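Local coordinates for protein beta-fructofuranosidase (Bifidobacterium adolescentis, PDB 6NOB) that probably hydrolyses terminal beta-D-fructofuranoside residues of substrates such as sucrose, as a glycoside hydrolase of family 32, at residues R189-A194 and E226-E231; N157-H162 and L178-E183; H525-A530 and S621-A626; G508-V513 and E615-S620. One frame throughout, in Å; residues are numbered along the deposited sequence.

Contact 1 (R189-A194 and E226-E231)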
# COMPACT_ATOMS: atom_id res chain seq x y z
N ARG A 189 10.12 8.61 24.28
CA ARG A 189 11.03 9.45 23.52
C ARG A 189 11.30 8.91 22.13
O ARG A 189 11.83 9.65 21.28
CB ARG A 189 12.36 9.60 24.27
CG ARG A 189 12.24 10.23 25.66
CD ARG A 189 13.55 10.07 26.42
NE ARG A 189 13.89 8.66 26.58
CZ ARG A 189 15.09 8.21 26.96
NH1 ARG A 189 16.07 9.05 27.21
NH2 ARG A 189 15.29 6.90 27.08
N ILE A 190 10.96 7.66 21.86
CA ILE A 190 11.31 7.03 20.60
C ILE A 190 10.05 6.67 19.82
O ILE A 190 8.95 6.58 20.38
CB ILE A 190 12.20 5.78 20.80
CG1 ILE A 190 11.59 4.84 21.84
CG2 ILE A 190 13.60 6.19 21.22
CD1 ILE A 190 12.40 3.58 22.08
N VAL A 191 10.22 6.49 18.51
CA VAL A 191 9.14 6.14 17.60
C VAL A 191 9.73 5.23 16.53
O VAL A 191 10.91 5.33 16.18
CB VAL A 191 8.48 7.40 17.00
CG1 VAL A 191 9.46 8.16 16.10
CG2 VAL A 191 7.21 7.04 16.23
N GLY A 192 8.90 4.32 16.01
CA GLY A 192 9.33 3.42 14.96
C GLY A 192 8.41 2.23 14.76
O GLY A 192 7.19 2.40 14.63
N GLY A 193 8.97 1.02 14.71
CA GLY A 193 8.19 -0.19 14.65
C GLY A 193 8.64 -1.10 13.52
O GLY A 193 9.76 -0.97 13.00
N ALA A 194 7.76 -2.02 13.14
CA ALA A 194 8.03 -2.96 12.06
C ALA A 194 7.64 -2.30 10.74
O ALA A 194 6.47 -2.34 10.34
CB ALA A 194 7.27 -4.27 12.28
N GLU A 226 13.80 5.69 16.19
CA GLU A 226 14.07 7.11 16.03
C GLU A 226 13.73 7.86 17.31
O GLU A 226 12.65 7.66 17.87
CB GLU A 226 13.28 7.69 14.85
CG GLU A 226 13.32 9.21 14.76
CD GLU A 226 12.55 9.74 13.58
OE1 GLU A 226 11.94 8.93 12.85
OE2 GLU A 226 12.56 10.98 13.37
N THR A 227 14.64 8.71 17.75
CA THR A 227 14.37 9.63 18.85
C THR A 227 13.55 10.79 18.32
O THR A 227 14.01 11.53 17.45
CB THR A 227 15.68 10.12 19.47
OG1 THR A 227 16.50 9.00 19.82
CG2 THR A 227 15.41 10.96 20.71
N ARG A 228 12.33 10.95 18.84
CA ARG A 228 11.42 11.99 18.38
C ARG A 228 12.10 13.36 18.40
O ARG A 228 12.64 13.78 19.42
CB ARG A 228 10.16 12.03 19.24
CG ARG A 228 9.27 10.80 19.14
CD ARG A 228 8.01 10.97 19.98
NE ARG A 228 7.40 9.69 20.33
CZ ARG A 228 6.45 9.10 19.61
NH1 ARG A 228 5.99 9.68 18.51
NH2 ARG A 228 5.95 7.93 19.99
N GLY A 229 12.07 14.05 17.26
CA GLY A 229 12.63 15.37 17.14
C GLY A 229 14.08 15.42 16.70
O GLY A 229 14.64 16.52 16.61
N ASP A 230 14.71 14.28 16.43
CA ASP A 230 16.11 14.23 16.02
C ASP A 230 16.24 13.32 14.80
O ASP A 230 16.34 12.10 14.93
CB ASP A 230 17.00 13.75 17.17
CG ASP A 230 18.47 13.75 16.83
OD1 ASP A 230 18.83 14.27 15.75
OD2 ASP A 230 19.27 13.25 17.64
N GLU A 231 16.24 13.94 13.61
CA GLU A 231 16.44 13.21 12.37
C GLU A 231 17.72 12.38 12.39
O GLU A 231 17.75 11.25 11.89
CB GLU A 231 16.49 14.19 11.20
CG GLU A 231 15.30 14.15 10.27
CD GLU A 231 15.48 15.06 9.07
OE1 GLU A 231 16.33 15.98 9.14
OE2 GLU A 231 14.78 14.87 8.06
O HOH W 1 12.33 12.50 21.95
O HOH W 2 6.64 5.36 21.09
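Ile190 and Val191 run antiparallel to Thr227 and Glu226: Ile190 faces Thr227 as a non-hydrogen-bonded pair, CA atoms 4.4 Å apart, and Val191 faces Glu226 as a hydrogen-bonded pair. Val191 N donates to Glu226 O over 2.8 Å, whereas the return bond from Glu226 N to Val191 O is bent to 126° at the hydrogen and weak. Arg228 N donates to Arg189 O, also at 2.8 Å, carrying the pairing into the type II turn from Thr227 to Asp230. The Arg228 side chain, extended from CG to NE, crosses Val191 at about a right angle. Val191 CB sits 3.6 Å above the centre of the Arg228 guanidinium, and Val191 CG2 is 3.7 Å from Arg228 NH1. A chi1 of 66° sets Val191 CG1 between its own backbone N and carbonyl carbon, where it touches both Arg228 CG and Glu226 CB at 4.0 Å. Beyond that touch, the Glu226 carboxylate turns to His224. On the Ile190 and Thr227 face Ile190 CG2 comes to 4.2 Å from Thr227 CA. Strands 190-202 and 216-227 are neighbours in a four-stranded antiparallel sheet, consistent with one blade of the family's five-bladed propeller. Arg228 NE bonds Glu188 O, and a water donates to Ile190 O while accepting a weak bond from Arg228 NH2. A second water donates to both Arg189 O and Arg228 O. The chemistry implies a surface strand end closed by backbone bonds and water, with the Arg228 guanidinium lying flat on Val191 and its rotation probably limited by the bond to Glu188 O.

Contact 2 (N157-H162 and L178-E183); sequences NMHWGH and LEPQPE
Leu178 O accepts from Trp160 N at 2.8 Å, nearly straight at the hydrogen (167°), although the donor stands 43° above the carbonyl plane. The two side chains lie side by side and point the same way. Their CB atoms are 3.7 Å apart, and Leu178 CD1 makes a CH-pi contact over the indole, 4.0 Å from the centroid of the five-membered ring of Trp160. The indole nitrogen of Trp160 is bonded outside the pair, to Phe195 O. Strand 159-165 belongs to a blade of the propeller expected for family 32, while 178-183 is part of the loop leading to strand 190-202 of another sheet, so the Trp160 N to Leu178 O bond and the side-chain packing join a strand to what is probably a connection between blades. Next along the loop, Pro180 CD sits squarely over the His159 imidazole, 3.3 Å from the ring centroid and 10° off the normal. The imidazole's rotation is probably steadied at its edge, where His159 ND1 gives a weak bond to Asn157 O, which lies in the ring plane, and another weak one to Leu148 O. Pro180 CG reaches 3.5 Å from Met158 O and 3.8 Å from Asn157 CB. Glu179 adds its CG at 4.0 Å from His159 CD2, then sends its carboxylate to His54 ND1.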
# COMPACT_ATOMS: atom_id res chain seq x y z
N ASN A 157 3.37 3.96 15.73
CA ASN A 157 4.30 2.84 15.80
C ASN A 157 3.77 1.65 15.01
O ASN A 157 2.63 1.22 15.20
CB ASN A 157 4.55 2.45 17.26
CG ASN A 157 5.37 3.49 18.01
OD1 ASN A 157 6.40 3.96 17.52
ND2 ASN A 157 4.91 3.85 19.21
N MET A 158 4.61 1.12 14.13
CA MET A 158 4.14 0.32 13.01
C MET A 158 4.03 -1.15 13.37
O MET A 158 4.97 -1.75 13.90
CB MET A 158 5.07 0.51 11.81
CG MET A 158 4.67 1.68 10.93
SD MET A 158 3.10 1.38 10.10
CE MET A 158 1.97 2.41 11.03
N HIS A 159 2.86 -1.73 13.07
CA HIS A 159 2.59 -3.16 13.11
C HIS A 159 2.48 -3.69 11.68
O HIS A 159 2.48 -2.93 10.71
CB HIS A 159 1.29 -3.46 13.86
CG HIS A 159 1.20 -2.86 15.23
ND1 HIS A 159 1.39 -1.52 15.48
CD2 HIS A 159 0.88 -3.43 16.42
CE1 HIS A 159 1.23 -1.29 16.77
NE2 HIS A 159 0.92 -2.43 17.36
N TRP A 160 2.36 -5.01 11.57
CA TRP A 160 2.03 -5.66 10.31
C TRP A 160 0.65 -6.28 10.44
O TRP A 160 0.44 -7.20 11.24
CB TRP A 160 3.06 -6.73 9.95
CG TRP A 160 4.26 -6.23 9.21
CD1 TRP A 160 4.92 -5.06 9.42
CD2 TRP A 160 4.93 -6.89 8.13
NE1 TRP A 160 5.97 -4.95 8.54
CE2 TRP A 160 6.00 -6.06 7.74
CE3 TRP A 160 4.73 -8.10 7.46
CZ2 TRP A 160 6.87 -6.40 6.70
CZ3 TRP A 160 5.59 -8.44 6.44
CH2 TRP A 160 6.65 -7.59 6.07
N GLY A 161 -0.31 -5.77 9.65
CA GLY A 161 -1.56 -6.47 9.47
C GLY A 161 -1.41 -7.60 8.47
O GLY A 161 -0.40 -7.73 7.79
N HIS A 162 -2.44 -8.44 8.38
CA HIS A 162 -2.34 -9.64 7.57
C HIS A 162 -3.71 -10.06 7.07
O HIS A 162 -4.66 -10.15 7.85
CB HIS A 162 -1.69 -10.78 8.37
CG HIS A 162 -1.30 -11.96 7.54
ND1 HIS A 162 -0.96 -13.18 8.09
CD2 HIS A 162 -1.21 -12.13 6.20
CE1 HIS A 162 -0.67 -14.03 7.13
NE2 HIS A 162 -0.81 -13.42 5.97
N LEU A 178 3.20 -8.73 12.86
CA LEU A 178 4.37 -8.18 13.52
C LEU A 178 3.98 -6.92 14.29
O LEU A 178 2.97 -6.28 13.98
CB LEU A 178 5.49 -7.85 12.52
CG LEU A 178 6.28 -9.06 12.00
CD1 LEU A 178 6.99 -8.70 10.71
CD2 LEU A 178 7.28 -9.53 13.05
N GLU A 179 4.78 -6.58 15.28
CA GLU A 179 4.46 -5.53 16.23
C GLU A 179 5.69 -4.69 16.50
O GLU A 179 6.82 -5.10 16.20
CB GLU A 179 3.91 -6.13 17.53
CG GLU A 179 2.60 -6.87 17.33
CD GLU A 179 2.00 -7.40 18.61
OE1 GLU A 179 2.53 -7.08 19.70
OE2 GLU A 179 1.00 -8.14 18.53
N PRO A 180 5.52 -3.48 17.05
CA PRO A 180 6.68 -2.63 17.34
C PRO A 180 7.61 -3.27 18.35
O PRO A 180 7.21 -4.12 19.15
CB PRO A 180 6.06 -1.35 17.91
CG PRO A 180 4.67 -1.34 17.40
CD PRO A 180 4.25 -2.78 17.34
N GLN A 181 8.87 -2.85 18.31
CA GLN A 181 9.82 -3.23 19.34
C GLN A 181 9.23 -2.94 20.71
O GLN A 181 8.57 -1.91 20.89
CB GLN A 181 11.15 -2.48 19.17
CG GLN A 181 11.87 -2.73 17.85
CD GLN A 181 11.49 -1.72 16.78
OE1 GLN A 181 10.40 -1.78 16.22
NE2 GLN A 181 12.39 -0.78 16.50
N PRO A 182 9.43 -3.81 21.70
CA PRO A 182 8.80 -3.61 23.01
C PRO A 182 9.12 -2.26 23.65
O PRO A 182 8.25 -1.67 24.30
CB PRO A 182 9.34 -4.77 23.84
CG PRO A 182 9.64 -5.85 22.82
CD PRO A 182 10.13 -5.11 21.61
N GLU A 183 10.35 -1.77 23.48
CA GLU A 183 10.74 -0.51 24.11
C GLU A 183 9.95 0.68 23.58
O GLU A 183 9.92 1.73 24.24
CB GLU A 183 12.24 -0.27 23.90
CG GLU A 183 13.13 -1.39 24.43
CD GLU A 183 13.60 -2.31 23.32
OE1 GLU A 183 12.83 -2.58 22.39
OE2 GLU A 183 14.76 -2.78 23.39

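Contact 3 (H525-A530 and S621-A626)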
# COMPACT_ATOMS: atom_id res chain seq x y z
N HIS A 525 -14.91 3.72 -25.76
CA HIS A 525 -14.07 3.70 -26.95
C HIS A 525 -14.29 4.99 -27.74
O HIS A 525 -15.42 5.26 -28.18
CB HIS A 525 -14.37 2.48 -27.82
CG HIS A 525 -13.80 1.21 -27.28
ND1 HIS A 525 -12.46 0.90 -27.36
CD2 HIS A 525 -14.38 0.17 -26.63
CE1 HIS A 525 -12.24 -0.28 -26.80
NE2 HIS A 525 -13.40 -0.74 -26.35
N LEU A 526 -13.23 5.76 -27.92
CA LEU A 526 -13.28 7.01 -28.67
C LEU A 526 -12.71 6.79 -30.07
O LEU A 526 -11.76 6.02 -30.25
CB LEU A 526 -12.50 8.11 -27.95
CG LEU A 526 -12.94 8.41 -26.52
CD1 LEU A 526 -11.95 9.32 -25.82
CD2 LEU A 526 -14.33 9.02 -26.50
N ALA A 527 -13.30 7.47 -31.05
CA ALA A 527 -12.95 7.29 -32.45
C ALA A 527 -11.90 8.27 -32.95
O ALA A 527 -11.42 8.12 -34.08
CB ALA A 527 -14.20 7.40 -33.33
N ASP A 528 -11.53 9.27 -32.15
CA ASP A 528 -10.67 10.35 -32.64
C ASP A 528 -9.96 10.98 -31.45
O ASP A 528 -10.03 10.48 -30.32
CB ASP A 528 -11.49 11.38 -33.42
CG ASP A 528 -12.78 11.74 -32.71
OD1 ASP A 528 -12.71 12.24 -31.57
OD2 ASP A 528 -13.86 11.52 -33.29
N ASP A 529 -9.26 12.08 -31.71
CA ASP A 529 -8.51 12.81 -30.69
C ASP A 529 -9.17 14.13 -30.32
O ASP A 529 -8.50 15.04 -29.82
CB ASP A 529 -7.08 13.05 -31.17
CG ASP A 529 -6.09 13.12 -30.03
OD1 ASP A 529 -5.92 12.10 -29.33
OD2 ASP A 529 -5.49 14.20 -29.82
N ALA A 530 -10.48 14.25 -30.54
CA ALA A 530 -11.18 15.51 -30.32
C ALA A 530 -11.37 15.77 -28.83
O ALA A 530 -11.22 14.89 -27.98
CB ALA A 530 -12.53 15.49 -31.03
N SER A 621 -16.58 16.21 -28.66
CA SER A 621 -16.69 16.96 -29.90
C SER A 621 -16.48 16.07 -31.12
O SER A 621 -16.86 16.45 -32.23
CB SER A 621 -15.66 18.10 -29.93
OG SER A 621 -15.70 18.88 -28.75
N GLY A 622 -15.86 14.91 -30.93
CA GLY A 622 -15.73 13.88 -31.94
C GLY A 622 -16.81 12.83 -31.81
O GLY A 622 -17.95 13.12 -31.43
N LYS A 623 -16.46 11.59 -32.13
CA LYS A 623 -17.41 10.49 -32.10
C LYS A 623 -17.07 9.51 -30.99
O LYS A 623 -15.89 9.21 -30.75
CB LYS A 623 -17.46 9.76 -33.44
CG LYS A 623 -18.51 8.66 -33.50
CD LYS A 623 -18.07 7.50 -34.38
CE LYS A 623 -19.20 6.51 -34.63
NZ LYS A 623 -19.17 5.95 -36.01
N ILE A 624 -18.10 9.02 -30.30
CA ILE A 624 -17.97 7.96 -29.32
C ILE A 624 -18.38 6.66 -29.99
O ILE A 624 -19.51 6.54 -30.48
CB ILE A 624 -18.82 8.23 -28.07
CG1 ILE A 624 -18.36 9.52 -27.38
CG2 ILE A 624 -18.75 7.06 -27.10
CD1 ILE A 624 -19.47 10.28 -26.68
N ASP A 625 -17.46 5.69 -30.05
CA ASP A 625 -17.74 4.44 -30.75
C ASP A 625 -18.63 3.52 -29.92
O ASP A 625 -19.60 2.96 -30.44
CB ASP A 625 -16.44 3.74 -31.12
CG ASP A 625 -15.85 4.23 -32.43
OD1 ASP A 625 -16.62 4.71 -33.29
OD2 ASP A 625 -14.62 4.14 -32.61
N ALA A 626 -18.32 3.35 -28.64
CA ALA A 626 -19.06 2.40 -27.81
C ALA A 626 -18.92 2.78 -26.35
O ALA A 626 -17.94 3.42 -25.95
CB ALA A 626 -18.59 0.96 -28.04
O HOH W 3 -13.96 11.19 -29.56
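Asp528 OD2 takes a hydrogen bond from Lys623 N at 2.8 Å on its syn lone pair, while its other oxygen, OD1, accepts from Ala530 N at 3.2 Å, the bond of an Asx turn. A water donates to Asp528 OD1 at 2.6 Å and also to Lys623 O. One carboxylate therefore fastens its own turn and segment 621-626 together. With chi1 at 45°, Asp528 CG lies between its backbone N and carbonyl carbon, on the side of Gly622 and Lys623. An alanine in place of Asp528 would probably leave Lys623 N and Ala530 N without their acceptors and the turn less firmly defined. Beyond the turn the strands pair antiparallel through a classic beta bulge, in which Asp625 and Ala626 both face His525. His525 N donates to Ala626 O at 3.1 Å with an angle of 173°, and Asp625 N donates back to His525 O at 2.8 Å. Ala527 N, bonded to Lys623 O, extends the pairing past the bulge. Strands 519-526 and 624-632 are neighbours in one sheet of the C-terminal beta-sandwich, and at this rim both segments pass from one sheet to the other. Apolar contact is modest: Leu526 and Ile624 lie side by side, pointing the same way, with Leu526 CD2 4.2 Å from Ile624 CG1. The aliphatic part of Lys623 rests against Ala527. Gly622 lies against the carboxylate, where a CB would clash with Asp528 OD1; Gly622 CA is 3.3 Å from Asp528 OD2. Asp625 OD2 lies 3.4 Å from Ala527 CB.

Contact 4 (G508-V513 and E615-S620); sequences GGDMVV and ELRIAS
Glu615 meets Val512 through its carboxylate, OE1 coming to 3.3 Å from Val512 CG1. Its other oxygen, OE2, accepts from Arg617 NH2 at 3.0 Å and from Arg617 NE at 3.2 Å, a side-on grip in which both donors reach OE2 from the same face of the carboxylate. Leu616 follows with a hydrogen-bonded antiparallel pair: its N donates to Val513 O at 2.8 Å and its O accepts from Val513 N, while its side chain goes into the sandwich interior beside Tyr520 and Ala522. Arg617, facing Val512 in a non-hydrogen-bonded pair, returns to the polar face. NE turns aside at CD (chi3 -75°), and NH1 bonds the anti lone pair of Asp510 OD2 at 2.9 Å, an oxygen lying in the guanidinium plane. The Asp510 carboxylate is itself turned 66° from that plane. Val512 CG2 lies over one face of the Arg617 guanidinium, 3.4 Å above its plane and offset toward the rim. Asp507 is a further salt-bridge partner of NH1. A methionine in place of Arg617 would probably leave the carboxylates of Asp510 and Glu615 without their shared positive partner and set them free to turn. Ile618 pairs with Met511 through two more backbone bonds, that from Met511 N being almost straight at 175°. Ala619 places CB 3.2 Å from Asp510 OD1, and at Ser620 a water links N to Gly509 O. With a salt-bridge network on one face and Met511, Val513, Leu616 and Ile618 on the other, this is the antiparallel, two-faced pairing of a beta-sandwich, here the C-terminal domain of family 32.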
# COMPACT_ATOMS: atom_id res chain seq x y z
N GLY A 508 -29.37 14.92 -24.77
CA GLY A 508 -28.97 15.93 -25.73
C GLY A 508 -27.48 16.01 -25.95
O GLY A 508 -26.82 16.93 -25.45
N GLY A 509 -26.92 15.05 -26.69
CA GLY A 509 -25.49 14.97 -26.89
C GLY A 509 -24.72 14.34 -25.75
O GLY A 509 -23.62 13.82 -25.98
N ASP A 510 -25.25 14.36 -24.54
CA ASP A 510 -24.63 13.69 -23.41
C ASP A 510 -25.11 12.24 -23.33
O ASP A 510 -26.30 11.96 -23.51
CB ASP A 510 -24.96 14.41 -22.10
CG ASP A 510 -24.00 15.54 -21.79
OD1 ASP A 510 -23.06 15.76 -22.58
OD2 ASP A 510 -24.17 16.20 -20.74
N MET A 511 -24.18 11.34 -23.06
CA MET A 511 -24.51 9.96 -22.71
C MET A 511 -24.46 9.84 -21.19
O MET A 511 -23.47 10.22 -20.56
CB MET A 511 -23.54 8.97 -23.36
CG MET A 511 -23.53 9.04 -24.88
SD MET A 511 -22.52 7.76 -25.64
CE MET A 511 -22.66 8.19 -27.38
N VAL A 512 -25.54 9.32 -20.60
CA VAL A 512 -25.72 9.32 -19.16
C VAL A 512 -25.94 7.88 -18.69
O VAL A 512 -26.72 7.14 -19.29
CB VAL A 512 -26.90 10.22 -18.73
CG1 VAL A 512 -27.08 10.18 -17.22
CG2 VAL A 512 -26.67 11.65 -19.21
N VAL A 513 -25.24 7.50 -17.62
CA VAL A 513 -25.40 6.20 -16.98
C VAL A 513 -25.59 6.44 -15.49
O VAL A 513 -24.74 7.07 -14.85
CB VAL A 513 -24.19 5.28 -17.23
CG1 VAL A 513 -24.25 4.07 -16.32
CG2 VAL A 513 -24.14 4.85 -18.69
N GLU A 615 -23.48 8.93 -11.06
CA GLU A 615 -23.83 9.19 -12.45
C GLU A 615 -22.55 9.37 -13.26
O GLU A 615 -21.62 10.05 -12.82
CB GLU A 615 -24.72 10.44 -12.58
CG GLU A 615 -24.77 11.03 -13.99
CD GLU A 615 -25.96 11.95 -14.20
OE1 GLU A 615 -27.11 11.46 -14.13
OE2 GLU A 615 -25.74 13.15 -14.46
N LEU A 616 -22.53 8.75 -14.44
CA LEU A 616 -21.45 8.91 -15.40
C LEU A 616 -21.98 9.67 -16.61
O LEU A 616 -23.02 9.31 -17.16
CB LEU A 616 -20.90 7.55 -15.83
CG LEU A 616 -19.97 7.55 -17.05
CD1 LEU A 616 -18.66 8.26 -16.73
CD2 LEU A 616 -19.72 6.13 -17.53
N ARG A 617 -21.26 10.71 -17.02
CA ARG A 617 -21.68 11.57 -18.11
C ARG A 617 -20.55 11.66 -19.12
O ARG A 617 -19.40 11.94 -18.75
CB ARG A 617 -22.06 12.96 -17.59
CG ARG A 617 -22.79 13.84 -18.59
CD ARG A 617 -23.47 15.01 -17.89
NE ARG A 617 -24.67 14.60 -17.16
CZ ARG A 617 -25.91 14.74 -17.63
NH1 ARG A 617 -26.12 15.28 -18.82
NH2 ARG A 617 -26.94 14.33 -16.90
N ILE A 618 -20.86 11.43 -20.39
CA ILE A 618 -19.87 11.34 -21.45
C ILE A 618 -20.29 12.24 -22.60
O ILE A 618 -21.44 12.19 -23.05
CB ILE A 618 -19.69 9.89 -21.95
CG1 ILE A 618 -19.33 8.97 -20.78
CG2 ILE A 618 -18.62 9.82 -23.03
CD1 ILE A 618 -19.59 7.51 -21.07
N ALA A 619 -19.35 13.06 -23.08
CA ALA A 619 -19.58 13.93 -24.22
C ALA A 619 -18.26 14.13 -24.95
O ALA A 619 -17.20 14.17 -24.33
CB ALA A 619 -20.17 15.28 -23.81
N SER A 620 -18.35 14.27 -26.27
CA SER A 620 -17.17 14.45 -27.11
C SER A 620 -17.52 15.33 -28.30
O SER A 620 -18.62 15.23 -28.85
CB SER A 620 -16.63 13.10 -27.59
OG SER A 620 -15.58 13.27 -28.54
O HOH W 4 -21.16 13.38 -27.66

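Overall arrangement
The contacts form two groups on opposite sides of the chain's centre. Contacts 1 and 2, with centres 14 Å apart, share the presumed propeller: Gly192 O and Ala194 N of contact 1 probably bond Met158 N and Met158 O of contact 2, each at 2.9 Å. A bound di(hydroxyethyl)ether lies about 3 Å from the side chain of Met158. Contacts 3 and 4, centres 13 Å apart, lie in facing sheets of the sandwich, where Ile624 CD1 packs 3.8 Å from Ile618 CG2. Their segments alternate along the chain. Nearest atoms of contacts 2 and 4 are about 33 Å apart; in this family catalysis belongs to the propeller.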